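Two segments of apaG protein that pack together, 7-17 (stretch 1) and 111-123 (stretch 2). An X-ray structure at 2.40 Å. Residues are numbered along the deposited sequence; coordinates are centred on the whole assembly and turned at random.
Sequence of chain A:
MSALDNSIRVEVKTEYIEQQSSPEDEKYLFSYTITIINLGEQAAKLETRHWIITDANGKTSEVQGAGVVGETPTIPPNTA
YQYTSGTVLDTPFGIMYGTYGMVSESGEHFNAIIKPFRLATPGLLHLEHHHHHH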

# COMPACT_ATOMS: atom_id res chain seq x y z
N SER A 7 -25.95 14.20 0.80
CA SER A 7 -26.28 12.81 0.48
C SER A 7 -25.14 11.81 0.68
O SER A 7 -25.39 10.62 0.84
CB SER A 7 -26.78 12.71 -0.97
OG SER A 7 -25.75 13.02 -1.89
N ILE A 8 -23.90 12.29 0.70
CA ILE A 8 -22.78 11.39 0.87
C ILE A 8 -21.88 11.69 2.08
O ILE A 8 -21.48 12.83 2.29
CB ILE A 8 -21.91 11.38 -0.39
CG1 ILE A 8 -22.79 11.07 -1.60
CG2 ILE A 8 -20.83 10.32 -0.28
CD1 ILE A 8 -22.06 11.17 -2.92
N ARG A 9 -21.58 10.66 2.86
CA ARG A 9 -20.73 10.79 4.04
C ARG A 9 -19.47 9.95 3.84
O ARG A 9 -19.54 8.81 3.40
CB ARG A 9 -21.47 10.32 5.30
CG ARG A 9 -20.60 10.35 6.55
CD ARG A 9 -21.38 9.94 7.80
NE ARG A 9 -22.02 8.63 7.66
CZ ARG A 9 -22.39 7.87 8.69
NH1 ARG A 9 -22.19 8.29 9.93
NH2 ARG A 9 -22.98 6.70 8.47
N VAL A 10 -18.32 10.52 4.18
CA VAL A 10 -17.05 9.82 4.02
C VAL A 10 -16.37 9.50 5.36
O VAL A 10 -16.14 10.38 6.18
CB VAL A 10 -16.08 10.63 3.12
CG1 VAL A 10 -14.82 9.83 2.86
CG2 VAL A 10 -16.77 10.99 1.81
N GLU A 11 -16.07 8.22 5.58
CA GLU A 11 -15.41 7.77 6.80
C GLU A 11 -14.08 7.14 6.42
O GLU A 11 -13.95 6.49 5.39
CB GLU A 11 -16.30 6.75 7.52
CG GLU A 11 -17.67 7.32 7.90
CD GLU A 11 -18.56 6.31 8.62
OE1 GLU A 11 -19.62 6.72 9.15
OE2 GLU A 11 -18.22 5.11 8.65
N VAL A 12 -13.06 7.33 7.26
CA VAL A 12 -11.76 6.80 6.91
C VAL A 12 -10.91 6.31 8.08
O VAL A 12 -10.92 6.90 9.17
CB VAL A 12 -10.94 7.87 6.15
CG1 VAL A 12 -10.89 9.14 6.97
CG2 VAL A 12 -9.52 7.38 5.87
N LYS A 13 -10.20 5.22 7.84
CA LYS A 13 -9.28 4.68 8.83
C LYS A 13 -7.94 4.49 8.09
O LYS A 13 -7.91 4.29 6.87
CB LYS A 13 -9.81 3.35 9.41
CG LYS A 13 -10.33 2.35 8.39
CD LYS A 13 -10.97 1.15 9.10
CE LYS A 13 -11.59 0.15 8.11
NZ LYS A 13 -12.31 -0.96 8.82
N THR A 14 -6.83 4.58 8.82
CA THR A 14 -5.52 4.45 8.20
C THR A 14 -4.62 3.49 8.94
O THR A 14 -4.91 3.08 10.07
CB THR A 14 -4.80 5.80 8.15
OG1 THR A 14 -4.57 6.25 9.49
CG2 THR A 14 -5.62 6.81 7.39
N GLU A 15 -3.50 3.15 8.31
CA GLU A 15 -2.56 2.21 8.89
C GLU A 15 -1.14 2.40 8.36
O GLU A 15 -0.94 2.60 7.15
CB GLU A 15 -3.04 0.80 8.59
CG GLU A 15 -2.26 -0.30 9.25
CD GLU A 15 -2.79 -1.66 8.85
OE1 GLU A 15 -4.00 -1.90 9.05
OE2 GLU A 15 -2.00 -2.48 8.33
N TYR A 16 -0.16 2.36 9.26
CA TYR A 16 1.22 2.51 8.84
C TYR A 16 1.65 1.14 8.38
O TYR A 16 1.64 0.19 9.17
CB TYR A 16 2.10 2.97 10.00
CG TYR A 16 3.58 2.95 9.67
CD1 TYR A 16 4.07 3.58 8.53
CD2 TYR A 16 4.49 2.30 10.51
CE1 TYR A 16 5.43 3.57 8.23
CE2 TYR A 16 5.86 2.28 10.22
CZ TYR A 16 6.32 2.92 9.07
OH TYR A 16 7.66 2.90 8.76
N ILE A 17 2.02 1.03 7.12
CA ILE A 17 2.42 -0.27 6.61
C ILE A 17 3.89 -0.60 6.80
O ILE A 17 4.23 -1.50 7.56
CB ILE A 17 2.05 -0.39 5.12
CG1 ILE A 17 0.56 -0.07 4.94
CG2 ILE A 17 2.36 -1.79 4.62
CD1 ILE A 17 -0.36 -0.92 5.83
N ASN A 111 -19.95 17.62 -5.00
CA ASN A 111 -18.76 17.11 -4.34
C ASN A 111 -19.00 16.49 -2.98
O ASN A 111 -19.82 16.97 -2.20
CB ASN A 111 -17.72 18.22 -4.20
CG ASN A 111 -17.31 18.81 -5.53
OD1 ASN A 111 -16.84 18.10 -6.43
ND2 ASN A 111 -17.47 20.12 -5.67
N ALA A 112 -18.28 15.40 -2.71
CA ALA A 112 -18.35 14.71 -1.43
C ALA A 112 -17.05 15.13 -0.74
O ALA A 112 -15.96 14.83 -1.23
CB ALA A 112 -18.38 13.20 -1.64
N ILE A 113 -17.17 15.84 0.37
CA ILE A 113 -16.00 16.31 1.10
C ILE A 113 -15.33 15.20 1.89
O ILE A 113 -16.00 14.34 2.46
CB ILE A 113 -16.36 17.44 2.08
CG1 ILE A 113 -17.08 18.56 1.32
CG2 ILE A 113 -15.10 17.99 2.74
CD1 ILE A 113 -17.68 19.62 2.23
N ILE A 114 -14.01 15.22 1.89
CA ILE A 114 -13.21 14.26 2.63
C ILE A 114 -12.48 15.06 3.70
O ILE A 114 -11.48 15.71 3.43
CB ILE A 114 -12.19 13.56 1.71
CG1 ILE A 114 -12.90 12.94 0.50
CG2 ILE A 114 -11.46 12.48 2.49
CD1 ILE A 114 -11.98 12.65 -0.68
N LYS A 115 -13.01 15.01 4.93
CA LYS A 115 -12.43 15.73 6.05
C LYS A 115 -10.97 15.35 6.25
O LYS A 115 -10.56 14.24 5.93
CB LYS A 115 -13.20 15.43 7.34
CG LYS A 115 -14.68 15.76 7.27
CD LYS A 115 -14.92 17.24 7.01
CE LYS A 115 -16.42 17.55 6.98
NZ LYS A 115 -16.71 18.96 6.59
N PRO A 116 -10.17 16.28 6.80
CA PRO A 116 -8.76 15.96 7.02
C PRO A 116 -8.58 14.83 8.04
O PRO A 116 -9.26 14.79 9.07
CB PRO A 116 -8.17 17.29 7.49
CG PRO A 116 -9.35 18.01 8.09
CD PRO A 116 -10.45 17.69 7.11
N PHE A 117 -7.69 13.90 7.73
CA PHE A 117 -7.38 12.79 8.61
C PHE A 117 -5.86 12.63 8.63
O PHE A 117 -5.18 12.98 7.66
CB PHE A 117 -8.08 11.49 8.14
CG PHE A 117 -7.72 11.06 6.75
CD1 PHE A 117 -6.57 10.30 6.51
CD2 PHE A 117 -8.53 11.40 5.67
CE1 PHE A 117 -6.24 9.87 5.20
CE2 PHE A 117 -8.21 10.99 4.36
CZ PHE A 117 -7.06 10.22 4.14
N ARG A 118 -5.34 12.11 9.73
CA ARG A 118 -3.92 11.95 9.92
C ARG A 118 -3.32 10.65 9.43
O ARG A 118 -4.02 9.67 9.18
CB ARG A 118 -3.59 12.07 11.41
CG ARG A 118 -4.57 11.30 12.29
CD ARG A 118 -4.00 10.02 12.88
NE ARG A 118 -3.09 10.29 13.99
CZ ARG A 118 -2.92 9.47 15.02
NH1 ARG A 118 -3.60 8.33 15.09
NH2 ARG A 118 -2.07 9.79 15.99
N LEU A 119 -2.00 10.68 9.29
CA LEU A 119 -1.21 9.53 8.90
C LEU A 119 -0.10 9.60 9.93
O LEU A 119 0.58 10.61 10.03
CB LEU A 119 -0.66 9.70 7.48
CG LEU A 119 -1.68 9.67 6.33
CD1 LEU A 119 -0.99 9.90 4.99
CD2 LEU A 119 -2.40 8.34 6.34
N ALA A 120 0.06 8.56 10.74
CA ALA A 120 1.11 8.61 11.74
C ALA A 120 1.61 7.23 12.10
O ALA A 120 0.84 6.27 12.21
CB ALA A 120 0.60 9.34 13.00
N THR A 121 2.93 7.12 12.27
CA THR A 121 3.52 5.85 12.65
C THR A 121 3.10 5.66 14.09
O THR A 121 3.11 6.61 14.86
CB THR A 121 5.06 5.89 12.54
OG1 THR A 121 5.56 7.07 13.18
CG2 THR A 121 5.48 5.88 11.07
N PRO A 122 2.73 4.44 14.47
CA PRO A 122 2.31 4.22 15.86
C PRO A 122 3.26 4.74 16.94
O PRO A 122 4.49 4.69 16.79
CB PRO A 122 2.12 2.70 15.92
CG PRO A 122 3.11 2.19 14.88
CD PRO A 122 2.88 3.16 13.75
N GLY A 123 2.66 5.26 18.01
CA GLY A 123 3.43 5.77 19.14
C GLY A 123 4.41 6.88 18.84
O GLY A 123 5.46 6.98 19.48
O HOH W 1 -1.93 5.75 10.91
O HOH W 2 -6.52 8.49 10.40

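Two β-strands can run side by side without sharing a backbone ladder, held instead by their side chains, and this pair in the apaG protein is a worked example. Strands 8-17 and 111-120 point the same way, their axes inclined by 26° and 6.7 Å apart at closest approach. No clear direct hydrogen bond joins them; side-chain packing and two waters make the contact.

Along stretch 2, A112 comes first, its CB 4.0 Å from I8 CG2. The small methyl also lies near V10, which continues along the strand: V10 CG2 rests 3.5 Å from I113 O, while V10 CG1 approaches I114 CG2 at 4.3 Å. The CA-to-CB bond of I113 points sideways, and the end of its side chain leads away.

The register then slips. V10 is nearest I114, but V12 is nearest F117, so stretch 2 spends an extra residue, and K115 and P116 pass with little or no contact. F117 turns toward stretch 1, where V12 CG2 sits over one ring face, 3.9 Å from the centroid and 2° off the normal, an almost ideal CH-pi contact. T14 CG2 meets the same ring obliquely, 3.7 Å from F117 CD1.

T14 brings a hydroxyl to the interface, and its OG1 binds two waters. Water 2, 3.1 Å from T14 OG1, donates to R118 O at 3.0 Å. T14 CG2 also touches L119 CD2 at 3.7 Å. Water 1, 3.0 Å from T14 OG1, donates to A120 O at 3.1 Å. Solvent thus links the hydroxyl to carbonyls of the neighbouring strand.

Beyond the strand, T121 repeats the aromatic theme with the roles exchanged: its CG2 stands 3.4 Å from the centroid of the Y16 ring, 2° off the normal. P122 CD, 3.7 Å from Y16 CD2, adds an apolar contact at the end.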